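Local coordinates for DUF871 domain-containing protein (PDB 2P0O) that is of unknown function but probably hydrolyses glycosides of 6-phospho-N-acetylmuramic acid, as a MupG-type 6-phospho-N-acetylmuramidase, at residues 7-12 and 21-26; 32-37 and 62-67; 244-249 and 340-345; 260-265 and 355-360. One frame throughout, in Å; residues are numbered along the deposited sequence.

Contact 1: 7-12 and 21-26; sequences ISVFLG and IYIKKM
Water 1 is the best-held polar atom here, gripped by two hydrogen bonds: it accepts from Ser8 N at 2.9 Å and pairs with Tyr22 OH at 2.8 Å. It thereby ties the backbone of the strand to the tip of a helix side chain, with no direct hydrogen bond between 7-12 and 21-26. The direct side-chain packing is apolar, and Ile7 carries most of it. Its CG1 takes the crowded position between the backbone N and the carbonyl carbon (chi1 66°), and its two branches share Tyr22. CG2 meets Met26 CE at 3.6 Å and lies 3.7 Å from Tyr22 OH, while CD1 crosses Ile23 at about a right angle, 3.8 Å from its CG1, and also touches Tyr22 CE2. Tyr22, with CG anti to the backbone N, reaches toward Ile7 tip to tip; the CG of Met26, a selenomethionine, covers one face of its ring toward the rim. Farther along, Val9 CG2 rests 3.9 Å from Ile23 CD1. This is the first beta-alpha-beta unit of the TIM barrel: helix 17-28 packs on strand 4-8, which pairs with strand 33-38, while Ile23 also touches Leu55 and Ile58 of helix 48-62.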
loop_
_atom_site.group_PDB
_atom_site.type_symbol
_atom_site.label_atom_id
_atom_site.label_comp_id
_atom_site.label_asym_id
_atom_site.label_seq_id
_atom_site.Cartn_x
_atom_site.Cartn_y
_atom_site.Cartn_z
ATOM N N ILE A 7 1.062 8.797 0.366
ATOM C CA ILE A 7 0.353 9.010 1.638
ATOM C C ILE A 7 -0.702 10.099 1.497
ATOM O O ILE A 7 -0.659 10.898 0.568
ATOM C CB ILE A 7 1.319 9.408 2.791
ATOM C CG1 ILE A 7 1.960 10.793 2.529
ATOM C CG2 ILE A 7 2.343 8.311 2.971
ATOM C CD1 ILE A 7 2.984 11.295 3.620
ATOM N N SER A 8 -1.634 10.142 2.440
ATOM C CA SER A 8 -2.623 11.222 2.511
ATOM C C SER A 8 -2.337 12.128 3.679
ATOM O O SER A 8 -1.791 11.703 4.693
ATOM C CB SER A 8 -4.035 10.657 2.635
ATOM O OG SER A 8 -4.359 9.921 1.460
ATOM N N VAL A 9 -2.662 13.397 3.505
ATOM C CA VAL A 9 -2.545 14.379 4.563
ATOM C C VAL A 9 -3.861 15.125 4.619
ATOM O O VAL A 9 -4.465 15.380 3.588
ATOM C CB VAL A 9 -1.362 15.326 4.319
ATOM C CG1 VAL A 9 -1.383 16.477 5.313
ATOM C CG2 VAL A 9 -0.047 14.555 4.433
ATOM N N PHE A 10 -4.325 15.413 5.828
ATOM C CA PHE A 10 -5.635 16.045 6.052
ATOM C C PHE A 10 -5.427 17.457 6.582
ATOM O O PHE A 10 -4.951 17.656 7.706
ATOM C CB PHE A 10 -6.483 15.181 6.989
ATOM C CG PHE A 10 -6.870 13.859 6.372
ATOM C CD1 PHE A 10 -5.983 12.778 6.379
ATOM C CD2 PHE A 10 -8.088 13.724 5.702
ATOM C CE1 PHE A 10 -6.331 11.558 5.756
ATOM C CE2 PHE A 10 -8.447 12.513 5.090
ATOM C CZ PHE A 10 -7.593 11.437 5.122
ATOM N N LEU A 11 -5.739 18.436 5.734
ATOM C CA LEU A 11 -5.481 19.832 6.067
ATOM C C LEU A 11 -6.654 20.519 6.754
ATOM O O LEU A 11 -6.642 21.741 6.909
ATOM C CB LEU A 11 -5.060 20.622 4.822
ATOM C CG LEU A 11 -3.772 20.133 4.158
ATOM C CD1 LEU A 11 -3.417 21.048 2.997
ATOM C CD2 LEU A 11 -2.648 20.090 5.186
ATOM N N GLY A 12 -7.654 19.729 7.153
ATOM C CA GLY A 12 -8.787 20.198 7.948
ATOM C C GLY A 12 -8.353 20.449 9.381
ATOM O O GLY A 12 -9.123 20.925 10.222
ATOM N N ILE A 21 6.959 14.646 11.062
ATOM C CA ILE A 21 7.752 13.433 11.352
ATOM C C ILE A 21 7.341 12.276 10.430
ATOM O O ILE A 21 8.178 11.681 9.741
ATOM C CB ILE A 21 7.670 13.032 12.850
ATOM C CG1 ILE A 21 8.475 14.012 13.688
ATOM C CG2 ILE A 21 8.251 11.652 13.088
ATOM C CD1 ILE A 21 8.012 14.145 15.140
ATOM N N TYR A 22 6.035 11.999 10.405
ATOM C CA TYR A 22 5.445 10.997 9.550
ATOM C C TYR A 22 5.784 11.144 8.067
ATOM O O TYR A 22 6.194 10.158 7.413
ATOM C CB TYR A 22 3.927 11.006 9.733
ATOM C CG TYR A 22 3.171 10.044 8.813
ATOM C CD1 TYR A 22 3.262 8.653 8.964
ATOM C CD2 TYR A 22 2.329 10.539 7.806
ATOM C CE1 TYR A 22 2.523 7.769 8.105
ATOM C CE2 TYR A 22 1.607 9.689 6.955
ATOM C CZ TYR A 22 1.693 8.313 7.112
ATOM O OH TYR A 22 0.944 7.504 6.254
ATOM N N ILE A 23 5.554 12.339 7.526
ATOM C CA ILE A 23 5.811 12.608 6.106
ATOM C C ILE A 23 7.286 12.302 5.741
ATOM O O ILE A 23 7.581 11.561 4.786
ATOM C CB ILE A 23 5.427 14.064 5.724
ATOM C CG1 ILE A 23 3.906 14.250 5.752
ATOM C CG2 ILE A 23 5.975 14.419 4.341
ATOM C CD1 ILE A 23 3.468 15.728 5.751
ATOM N N LYS A 24 8.191 12.832 6.545
ATOM C CA LYS A 24 9.623 12.623 6.361
ATOM C C LYS A 24 10.020 11.143 6.436
ATOM O O LYS A 24 10.793 10.659 5.596
ATOM C CB LYS A 24 10.426 13.446 7.379
ATOM C CG LYS A 24 10.311 14.940 7.196
ATOM C CD LYS A 24 11.377 15.692 8.034
ATOM C CE LYS A 24 11.018 17.168 8.128
ATOM N NZ LYS A 24 12.185 18.091 8.415
ATOM N N LYS A 25 9.486 10.426 7.429
ATOM C CA LYS A 25 9.755 8.991 7.546
ATOM C C LYS A 25 9.212 8.211 6.357
ATOM O O LYS A 25 9.869 7.311 5.860
ATOM C CB LYS A 25 9.137 8.431 8.811
ATOM C CG LYS A 25 10.043 8.554 9.996
ATOM C CD LYS A 25 9.337 8.111 11.262
ATOM C CE LYS A 25 10.213 8.481 12.451
ATOM N NZ LYS A 25 9.583 7.922 13.669
HETATM N N MSE A 26 8.010 8.562 5.901
HETATM C CA MSE A 26 7.393 7.851 4.782
HETATM C C MSE A 26 8.233 8.016 3.510
HETATM O O MSE A 26 8.473 7.039 2.794
HETATM C CB MSE A 26 5.935 8.271 4.595
HETATM C CG MSE A 26 5.037 7.788 5.749
HETATM SE SE MSE A 26 5.025 5.810 5.953
HETATM C CE MSE A 26 3.513 5.406 4.778
HETATM O O HOH W 1 -1.170 8.705 4.899
#

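Contact 2: 32-37 and 62-67; sequences DGIFTS and EKMKIM
Strands 33-38 and 65-70 are the second and third staves of the TIM barrel, parallel neighbours joined through helix 48-62, and this contact is the start of their pairing. The backbone bonds form the usual parallel ladder, Gly33 beside Lys65, Ile34 beside Ile66 and Phe35 beside Met67, with the short strand axes at 22°. Four N-H groups alternate across it. Lys65 N gives to a lone pair of Asp32 O in the carbonyl plane, and Met67 N gives to Ile34 O at 2.9 Å with an N-H...O angle of 167°. The return bond from Ile34 N to Lys65 O is short, 2.8 Å, but bent to 139°, its donor standing above the carbonyl plane. Thr36 N meets Met67 O almost along the C=O axis. CA-H...O contacts add to the ladder, as from Ile66 CA to Ile34 O at 3.3 Å.

The charged ends look elsewhere: Asp32 OD1 is in a salt bridge with Lys27 and Lys65 NZ in one with Asp115. Just before the strand, Lys63 ends helix 48-62 in a Schellman motif.

The apolar contacts divide between the two sides of the sheet. Phe35 and Met67 lie on one, Phe35 CD1 3.8 Å from CG of Met67, a selenomethionine, the two chains crossing obliquely; the Phe35 ring also meets Trp144 and Phe177 inside the barrel. Ile34 and Ile66 face Leu55 and Ala59 of helix 48-62, with Ile34 CB 4.2 Å from Ile66 CG1. Met64, a selenomethionine, bends at chi3, and its CE comes 4.0 Å from Ile34 CG1.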
loop_
_atom_site.group_PDB
_atom_site.type_symbol
_atom_site.label_atom_id
_atom_site.label_comp_id
_atom_site.label_asym_id
_atom_site.label_seq_id
_atom_site.Cartn_x
_atom_site.Cartn_y
_atom_site.Cartn_z
ATOM N N ASP A 32 6.755 8.619 -2.369
ATOM C CA ASP A 32 7.132 9.838 -3.094
ATOM C C ASP A 32 6.007 10.801 -3.378
ATOM O O ASP A 32 6.222 11.812 -4.072
ATOM C CB ASP A 32 7.824 9.528 -4.440
ATOM C CG ASP A 32 9.124 8.784 -4.275
ATOM O OD1 ASP A 32 9.970 9.222 -3.464
ATOM O OD2 ASP A 32 9.285 7.744 -4.966
ATOM N N GLY A 33 4.819 10.492 -2.865
ATOM C CA GLY A 33 3.632 11.266 -3.172
ATOM C C GLY A 33 2.725 11.537 -1.995
ATOM O O GLY A 33 2.649 10.746 -1.033
ATOM N N ILE A 34 2.024 12.673 -2.098
ATOM C CA ILE A 34 1.007 13.078 -1.165
ATOM C C ILE A 34 -0.298 13.350 -1.913
ATOM O O ILE A 34 -0.300 13.964 -2.996
ATOM C CB ILE A 34 1.412 14.353 -0.382
ATOM C CG1 ILE A 34 2.669 14.092 0.454
ATOM C CG2 ILE A 34 0.228 14.853 0.476
ATOM C CD1 ILE A 34 3.439 15.358 0.840
ATOM N N PHE A 35 -1.391 12.868 -1.324
ATOM C CA PHE A 35 -2.754 13.223 -1.723
ATOM C C PHE A 35 -3.400 13.994 -0.573
ATOM O O PHE A 35 -3.245 13.637 0.603
ATOM C CB PHE A 35 -3.579 11.967 -2.055
ATOM C CG PHE A 35 -5.030 12.239 -2.387
ATOM C CD1 PHE A 35 -5.427 12.479 -3.712
ATOM C CD2 PHE A 35 -6.016 12.209 -1.382
ATOM C CE1 PHE A 35 -6.780 12.715 -4.047
ATOM C CE2 PHE A 35 -7.379 12.441 -1.696
ATOM C CZ PHE A 35 -7.774 12.681 -3.035
ATOM N N THR A 36 -4.119 15.056 -0.918
ATOM C CA THR A 36 -4.881 15.802 0.064
ATOM C C THR A 36 -6.191 16.299 -0.541
ATOM O O THR A 36 -6.234 16.729 -1.703
ATOM C CB THR A 36 -4.050 16.958 0.696
ATOM O OG1 THR A 36 -4.773 17.529 1.798
ATOM C CG2 THR A 36 -3.714 18.058 -0.326
ATOM N N SER A 37 -7.255 16.224 0.251
ATOM C CA SER A 37 -8.579 16.656 -0.188
ATOM C C SER A 37 -9.046 17.832 0.653
ATOM O O SER A 37 -9.170 17.731 1.868
ATOM C CB SER A 37 -9.590 15.491 -0.131
ATOM O OG SER A 37 -10.884 15.896 -0.575
ATOM N N GLU A 62 11.283 17.702 0.549
ATOM C CA GLU A 62 11.306 16.268 0.696
ATOM C C GLU A 62 11.249 15.576 -0.675
ATOM O O GLU A 62 11.426 14.371 -0.755
ATOM C CB GLU A 62 10.144 15.877 1.610
ATOM C CG GLU A 62 10.367 14.672 2.476
ATOM C CD GLU A 62 11.568 14.762 3.394
ATOM O OE1 GLU A 62 11.816 15.831 3.989
ATOM O OE2 GLU A 62 12.260 13.724 3.539
ATOM N N LYS A 63 11.049 16.356 -1.743
ATOM C CA LYS A 63 10.941 15.873 -3.137
ATOM C C LYS A 63 9.788 14.900 -3.295
ATOM O O LYS A 63 9.956 13.721 -3.638
ATOM C CB LYS A 63 12.252 15.290 -3.657
ATOM C CG LYS A 63 13.334 16.324 -3.898
ATOM C CD LYS A 63 14.662 15.631 -3.996
ATOM C CE LYS A 63 15.827 16.618 -3.999
ATOM N NZ LYS A 63 17.088 15.861 -3.711
HETATM N N MSE A 64 8.607 15.421 -3.010
HETATM C CA MSE A 64 7.393 14.641 -3.041
HETATM C C MSE A 64 6.348 15.415 -3.807
HETATM O O MSE A 64 6.341 16.644 -3.817
HETATM C CB MSE A 64 6.902 14.367 -1.628
HETATM C CG MSE A 64 7.865 13.550 -0.802
HETATM SE SE MSE A 64 7.183 13.355 1.019
HETATM C CE MSE A 64 5.925 11.859 0.833
ATOM N N LYS A 65 5.473 14.679 -4.456
ATOM C CA LYS A 65 4.411 15.270 -5.229
ATOM C C LYS A 65 3.212 15.534 -4.331
ATOM O O LYS A 65 3.104 14.949 -3.241
ATOM C CB LYS A 65 4.077 14.336 -6.383
ATOM C CG LYS A 65 5.276 14.189 -7.322
ATOM C CD LYS A 65 4.952 13.362 -8.548
ATOM C CE LYS A 65 4.238 14.200 -9.591
ATOM N NZ LYS A 65 3.704 13.324 -10.672
ATOM N N ILE A 66 2.344 16.448 -4.770
ATOM C CA ILE A 66 1.091 16.725 -4.089
ATOM C C ILE A 66 -0.051 16.827 -5.092
ATOM O O ILE A 66 -0.080 17.722 -5.939
ATOM C CB ILE A 66 1.100 18.044 -3.279
ATOM C CG1 ILE A 66 2.220 18.079 -2.234
ATOM C CG2 ILE A 66 -0.234 18.224 -2.592
ATOM C CD1 ILE A 66 2.306 19.425 -1.466
HETATM N N MSE A 67 -0.989 15.902 -4.985
HETATM C CA MSE A 67 -2.205 15.966 -5.751
HETATM C C MSE A 67 -3.229 16.578 -4.803
HETATM O O MSE A 67 -3.432 16.072 -3.683
HETATM C CB MSE A 67 -2.573 14.548 -6.215
HETATM C CG MSE A 67 -4.018 14.335 -6.740
HETATM SE SE MSE A 67 -4.375 15.493 -8.285
HETATM C CE MSE A 67 -3.112 14.802 -9.616
#

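Contact 3: 244-249 and 340-345; sequences LLEVAP and DKDQTI. Unlike the reference sequence in segment 340-345: Asp340 (reference Glu).
Strand residues 244-247 run past a turn, 340-345, that has helical backbone angles without the regular helix bonds, the closest CA pair being Leu245 and Asp342 at 5.9 Å. The strand is an outer one of the three-stranded mixed sheet in the C-terminal, probably cyclophilin-like domain, and the turn belongs to the connection from strand 332-337 to strand 354-359.

One hydrogen bond joins the two segments. Asp342 holds CG anti to its carbonyl carbon (chi1 -71°), which swings the carboxylate onto the strand, where OD2 accepts from Glu246 N at 2.9 Å. The bond is nearly straight, 160° at the hydrogen, and uses the anti lone pair of OD2, the one turned from OD1. Arg229 NH2 of helix 228-240 makes a salt bridge to the same OD2 and another to Glu246 OE1. The acidic groups lie 5.0 Å apart, Glu246 OE1 to Asp342 OD2, and the shared cation probably offsets their repulsion and favours the ionised form of both. Gln233 NE2, from the same helix, bonds to Asp342 OD1 and also to Leu244 O, so the carboxylate is held at both oxygens in a buried place.

Beside this polar cluster, Leu245 and Ile345 meet tip to tip. Leu245 CG lies 4.1 Å from both CG2 and CD1 of Ile345, fitting between its two branches. Ile345 in turn touches Phe204 and Ala205 of helix 203-212, so the turn lies between the sheet and helices of the barrel domain. The closest apolar approach is Leu245 CD2 to Ile345 CB, 3.9 Å.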
loop_
_atom_site.group_PDB
_atom_site.type_symbol
_atom_site.label_atom_id
_atom_site.label_comp_id
_atom_site.label_asym_id
_atom_site.label_seq_id
_atom_site.Cartn_x
_atom_site.Cartn_y
_atom_site.Cartn_z
ATOM N N LEU A 244 8.622 -9.269 5.757
ATOM C CA LEU A 244 8.865 -9.451 7.165
ATOM C C LEU A 244 7.566 -9.857 7.827
ATOM O O LEU A 244 6.577 -9.116 7.750
ATOM C CB LEU A 244 9.407 -8.147 7.756
ATOM C CG LEU A 244 9.811 -8.088 9.229
ATOM C CD1 LEU A 244 11.020 -9.008 9.491
ATOM C CD2 LEU A 244 10.101 -6.666 9.706
ATOM N N LEU A 245 7.568 -11.004 8.502
ATOM C CA LEU A 245 6.346 -11.530 9.129
ATOM C C LEU A 245 6.634 -12.017 10.536
ATOM O O LEU A 245 7.749 -12.448 10.823
ATOM C CB LEU A 245 5.738 -12.699 8.311
ATOM C CG LEU A 245 5.500 -12.607 6.807
ATOM C CD1 LEU A 245 6.812 -12.913 6.066
ATOM C CD2 LEU A 245 4.391 -13.579 6.316
ATOM N N GLU A 246 5.627 -11.952 11.403
ATOM C CA GLU A 246 5.717 -12.438 12.793
ATOM C C GLU A 246 5.089 -13.816 12.984
ATOM O O GLU A 246 4.151 -14.190 12.271
ATOM C CB GLU A 246 5.073 -11.442 13.758
ATOM C CG GLU A 246 6.000 -10.332 14.192
ATOM C CD GLU A 246 5.329 -9.269 15.087
ATOM O OE1 GLU A 246 4.138 -9.416 15.477
ATOM O OE2 GLU A 246 6.033 -8.283 15.432
ATOM N N VAL A 247 5.608 -14.569 13.949
ATOM C CA VAL A 247 5.077 -15.879 14.262
ATOM C C VAL A 247 4.697 -15.903 15.716
ATOM O O VAL A 247 5.247 -15.120 16.509
ATOM C CB VAL A 247 6.104 -17.047 13.958
ATOM C CG1 VAL A 247 6.380 -17.146 12.488
ATOM C CG2 VAL A 247 7.442 -16.916 14.803
ATOM N N ALA A 248 3.761 -16.788 16.073
ATOM C CA ALA A 248 3.338 -16.946 17.470
ATOM C C ALA A 248 4.483 -17.490 18.315
ATOM O O ALA A 248 5.319 -18.218 17.798
ATOM C CB ALA A 248 2.119 -17.899 17.574
ATOM N N PRO A 249 4.507 -17.177 19.635
ATOM C CA PRO A 249 5.470 -17.825 20.535
ATOM C C PRO A 249 5.359 -19.349 20.468
ATOM O O PRO A 249 4.276 -19.867 20.265
ATOM C CB PRO A 249 5.023 -17.335 21.933
ATOM C CG PRO A 249 4.363 -15.998 21.659
ATOM C CD PRO A 249 3.619 -16.247 20.367
ATOM N N ASP A 340 -1.987 -13.850 12.641
ATOM C CA ASP A 340 -3.187 -13.661 11.816
ATOM C C ASP A 340 -3.018 -12.462 10.881
ATOM O O ASP A 340 -3.255 -12.559 9.678
ATOM C CB ASP A 340 -4.432 -13.469 12.698
ATOM C CG ASP A 340 -5.723 -13.632 11.936
ATOM O OD1 ASP A 340 -5.688 -13.593 10.693
ATOM O OD2 ASP A 340 -6.797 -13.804 12.581
ATOM N N LYS A 341 -2.596 -11.346 11.457
ATOM C CA LYS A 341 -2.443 -10.080 10.748
ATOM C C LYS A 341 -1.427 -10.145 9.590
ATOM O O LYS A 341 -1.532 -9.383 8.630
ATOM C CB LYS A 341 -2.114 -8.950 11.758
ATOM C CG LYS A 341 -1.363 -7.711 11.190
ATOM C CD LYS A 341 -2.300 -6.574 10.701
ATOM C CE LYS A 341 -1.597 -5.201 10.715
ATOM N NZ LYS A 341 -2.549 -4.000 10.482
ATOM N N ASP A 342 -0.463 -11.054 9.645
ATOM C CA ASP A 342 0.521 -11.119 8.570
ATOM C C ASP A 342 0.183 -12.138 7.493
ATOM O O ASP A 342 0.842 -12.210 6.454
ATOM C CB ASP A 342 1.946 -11.327 9.112
ATOM C CG ASP A 342 2.477 -10.092 9.818
ATOM O OD1 ASP A 342 1.915 -8.991 9.607
ATOM O OD2 ASP A 342 3.435 -10.207 10.617
ATOM N N GLN A 343 -0.884 -12.889 7.705
ATOM C CA GLN A 343 -1.194 -13.942 6.745
ATOM C C GLN A 343 -1.574 -13.473 5.339
ATOM O O GLN A 343 -1.475 -14.242 4.408
ATOM C CB GLN A 343 -2.263 -14.875 7.332
ATOM C CG GLN A 343 -1.646 -15.818 8.385
ATOM C CD GLN A 343 -2.662 -16.750 8.999
ATOM O OE1 GLN A 343 -3.619 -17.119 8.354
ATOM N NE2 GLN A 343 -2.455 -17.129 10.248
ATOM N N THR A 344 -2.031 -12.236 5.163
ATOM C CA THR A 344 -2.263 -11.748 3.800
ATOM C C THR A 344 -0.957 -11.431 3.035
ATOM O O THR A 344 -0.986 -11.111 1.865
ATOM C CB THR A 344 -3.157 -10.521 3.756
ATOM O OG1 THR A 344 -2.611 -9.510 4.618
ATOM C CG2 THR A 344 -4.613 -10.875 4.171
ATOM N N ILE A 345 0.180 -11.492 3.708
ATOM C CA ILE A 345 1.473 -11.337 3.036
ATOM C C ILE A 345 1.845 -12.634 2.305
ATOM O O ILE A 345 2.505 -12.607 1.242
ATOM C CB ILE A 345 2.584 -10.971 4.053
ATOM C CG1 ILE A 345 2.247 -9.634 4.713
ATOM C CG2 ILE A 345 3.976 -10.958 3.379
ATOM C CD1 ILE A 345 3.059 -9.352 6.022
#

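Contact 4: 260-265 and 355-360; sequences GTHTNR and FTLVTE
This is an antiparallel strand pairing at one margin of the three-stranded mixed sheet in the C-terminal, probably cyclophilin-like domain, where the outer strand 260-263 lies along the central strand 354-359. Gly260 with Leu357 and His262 with Phe355 are hydrogen-bonded pairs, each closed by two N-H...O bonds; the straightest, at 170°, include His262 N to Phe355 O at 2.8 Å. Gly260 has a positive phi, where a CB would jam against the preceding carbonyl O, so the backbone here calls for glycine.

Between these two pairs sits the non-hydrogen-bonded pair Thr261 and Thr356, whose hydroxyls take up the link: Thr261 OG1 donates to Thr356 OG1 at 3.0 Å, and Thr356 OG1 is bonded in turn to Gln242 OE1. On the other side of the sheet, Phe355 takes the crowded chi1 (60°), which lays its ring under His262. The imidazole and phenyl planes are near parallel, 24° apart, but slid so far that they barely overlap. Both imidazole nitrogens are engaged outside the pair, ND1 by Ser275 OG and NE2 by Ile258 O. One face of the phenyl ring takes a CH-pi contact, with His262 CB 3.8 Å from the Phe355 ring centroid.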
loop_
_atom_site.group_PDB
_atom_site.type_symbol
_atom_site.label_atom_id
_atom_site.label_comp_id
_atom_site.label_asym_id
_atom_site.label_seq_id
_atom_site.Cartn_x
_atom_site.Cartn_y
_atom_site.Cartn_z
ATOM N N GLY A 260 14.415 -16.188 11.151
ATOM C CA GLY A 260 15.411 -15.698 10.195
ATOM C C GLY A 260 14.882 -15.616 8.763
ATOM O O GLY A 260 13.668 -15.707 8.527
ATOM N N THR A 261 15.807 -15.482 7.808
ATOM C CA THR A 261 15.481 -15.309 6.396
ATOM C C THR A 261 15.456 -16.624 5.641
ATOM O O THR A 261 16.381 -17.420 5.741
ATOM C CB THR A 261 16.493 -14.368 5.703
ATOM O OG1 THR A 261 16.475 -13.119 6.376
ATOM C CG2 THR A 261 16.132 -14.129 4.222
ATOM N N HIS A 262 14.404 -16.808 4.852
ATOM C CA HIS A 262 14.244 -17.945 3.957
ATOM C C HIS A 262 14.015 -17.417 2.535
ATOM O O HIS A 262 13.523 -16.287 2.347
ATOM C CB HIS A 262 13.057 -18.788 4.387
ATOM C CG HIS A 262 13.052 -19.085 5.858
ATOM N ND1 HIS A 262 13.539 -20.264 6.382
ATOM C CD2 HIS A 262 12.697 -18.320 6.918
ATOM C CE1 HIS A 262 13.461 -20.218 7.703
ATOM N NE2 HIS A 262 12.959 -19.047 8.054
ATOM N N THR A 263 14.378 -18.244 1.554
ATOM C CA THR A 263 14.051 -17.997 0.169
ATOM C C THR A 263 13.086 -19.061 -0.327
ATOM O O THR A 263 13.410 -20.257 -0.319
ATOM C CB THR A 263 15.319 -18.020 -0.703
ATOM O OG1 THR A 263 16.283 -17.108 -0.162
ATOM C CG2 THR A 263 15.003 -17.637 -2.142
ATOM N N ASN A 264 11.920 -18.627 -0.789
ATOM C CA ASN A 264 11.007 -19.521 -1.488
ATOM C C ASN A 264 11.620 -20.065 -2.791
ATOM O O ASN A 264 12.183 -19.316 -3.621
ATOM C CB ASN A 264 9.625 -18.866 -1.711
ATOM C CG ASN A 264 8.559 -19.870 -2.178
ATOM O OD1 ASN A 264 8.536 -21.038 -1.747
ATOM N ND2 ASN A 264 7.664 -19.413 -3.055
ATOM N N ARG A 265 11.582 -21.387 -2.930
ATOM C CA ARG A 265 12.032 -22.067 -4.146
ATOM C C ARG A 265 11.444 -21.397 -5.366
ATOM O O ARG A 265 10.287 -20.948 -5.349
ATOM C CB ARG A 265 11.605 -23.529 -4.122
ATOM C CG ARG A 265 12.475 -24.353 -3.239
ATOM C CD ARG A 265 12.067 -25.801 -3.265
ATOM N NE ARG A 265 12.075 -26.381 -4.618
ATOM C CZ ARG A 265 12.837 -27.409 -4.984
ATOM N NH1 ARG A 265 12.749 -27.873 -6.216
ATOM N NH2 ARG A 265 13.676 -27.965 -4.113
ATOM N N PHE A 355 11.719 -14.078 2.598
ATOM C CA PHE A 355 10.875 -13.710 3.719
ATOM C C PHE A 355 11.566 -14.045 5.021
ATOM O O PHE A 355 12.237 -15.070 5.114
ATOM C CB PHE A 355 9.542 -14.410 3.617
ATOM C CG PHE A 355 9.618 -15.932 3.611
ATOM C CD1 PHE A 355 9.848 -16.634 2.433
ATOM C CD2 PHE A 355 9.363 -16.655 4.781
ATOM C CE1 PHE A 355 9.858 -18.054 2.407
ATOM C CE2 PHE A 355 9.388 -18.064 4.771
ATOM C CZ PHE A 355 9.616 -18.762 3.594
ATOM N N THR A 356 11.379 -13.170 6.014
ATOM C CA THR A 356 12.066 -13.223 7.283
ATOM C C THR A 356 11.017 -13.390 8.398
ATOM O O THR A 356 10.070 -12.607 8.512
ATOM C CB THR A 356 12.878 -11.944 7.461
ATOM O OG1 THR A 356 13.811 -11.824 6.358
ATOM C CG2 THR A 356 13.602 -11.919 8.795
ATOM N N LEU A 357 11.189 -14.422 9.213
ATOM C CA LEU A 357 10.241 -14.729 10.282
ATOM C C LEU A 357 10.848 -14.209 11.556
ATOM O O LEU A 357 12.024 -14.495 11.851
ATOM C CB LEU A 357 10.022 -16.250 10.374
ATOM C CG LEU A 357 9.503 -16.900 9.089
ATOM C CD1 LEU A 357 9.170 -18.399 9.306
ATOM C CD2 LEU A 357 8.261 -16.108 8.509
ATOM N N VAL A 358 10.066 -13.420 12.294
ATOM C CA VAL A 358 10.519 -12.894 13.567
ATOM C C VAL A 358 9.436 -13.159 14.615
ATOM O O VAL A 358 8.250 -13.384 14.289
ATOM C CB VAL A 358 10.902 -11.373 13.525
ATOM C CG1 VAL A 358 12.098 -11.112 12.601
ATOM C CG2 VAL A 358 9.687 -10.495 13.127
ATOM N N THR A 359 9.833 -13.152 15.870
ATOM C CA THR A 359 8.869 -13.519 16.888
ATOM C C THR A 359 7.906 -12.345 17.184
ATOM O O THR A 359 8.234 -11.165 16.961
ATOM C CB THR A 359 9.561 -14.116 18.131
ATOM O OG1 THR A 359 8.727 -15.154 18.681
ATOM C CG2 THR A 359 9.827 -13.042 19.178
ATOM N N GLU A 360 6.700 -12.696 17.611
ATOM C CA GLU A 360 5.608 -11.734 17.736
ATOM C C GLU A 360 6.005 -10.522 18.596
ATOM O O GLU A 360 6.601 -10.673 19.659
ATOM C CB GLU A 360 4.333 -12.411 18.277
ATOM C CG GLU A 360 3.111 -11.469 18.322
ATOM C CD GLU A 360 1.822 -12.095 18.887
ATOM O OE1 GLU A 360 1.881 -13.134 19.603
ATOM O OE2 GLU A 360 0.731 -11.518 18.605
#

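Overall arrangement
All four contacts are largely buried, but they form two groups in two domains. Contacts 1 and 2 share the barrel: their centres are 9 Å apart, and strands 4-8 and 33-38 are neighbours, joined by bonds such as Ile7 O to Phe35 N. Contacts 3 and 4 likewise share the mixed sheet, 10 Å between centres, where strands 242-247 and 354-359 pair. Contact 2 lies about 30 Å or more, centre to centre, from both of these. Chemistry follows place: apolar helix-on-strand packing with one bridging water in contact 1, backbone ladders in contacts 2 and 4, parallel and antiparallel respectively, and a buried charged cluster in contact 3. Contacts 2 and 4 each include one exposed residue, Lys63 and Thr261.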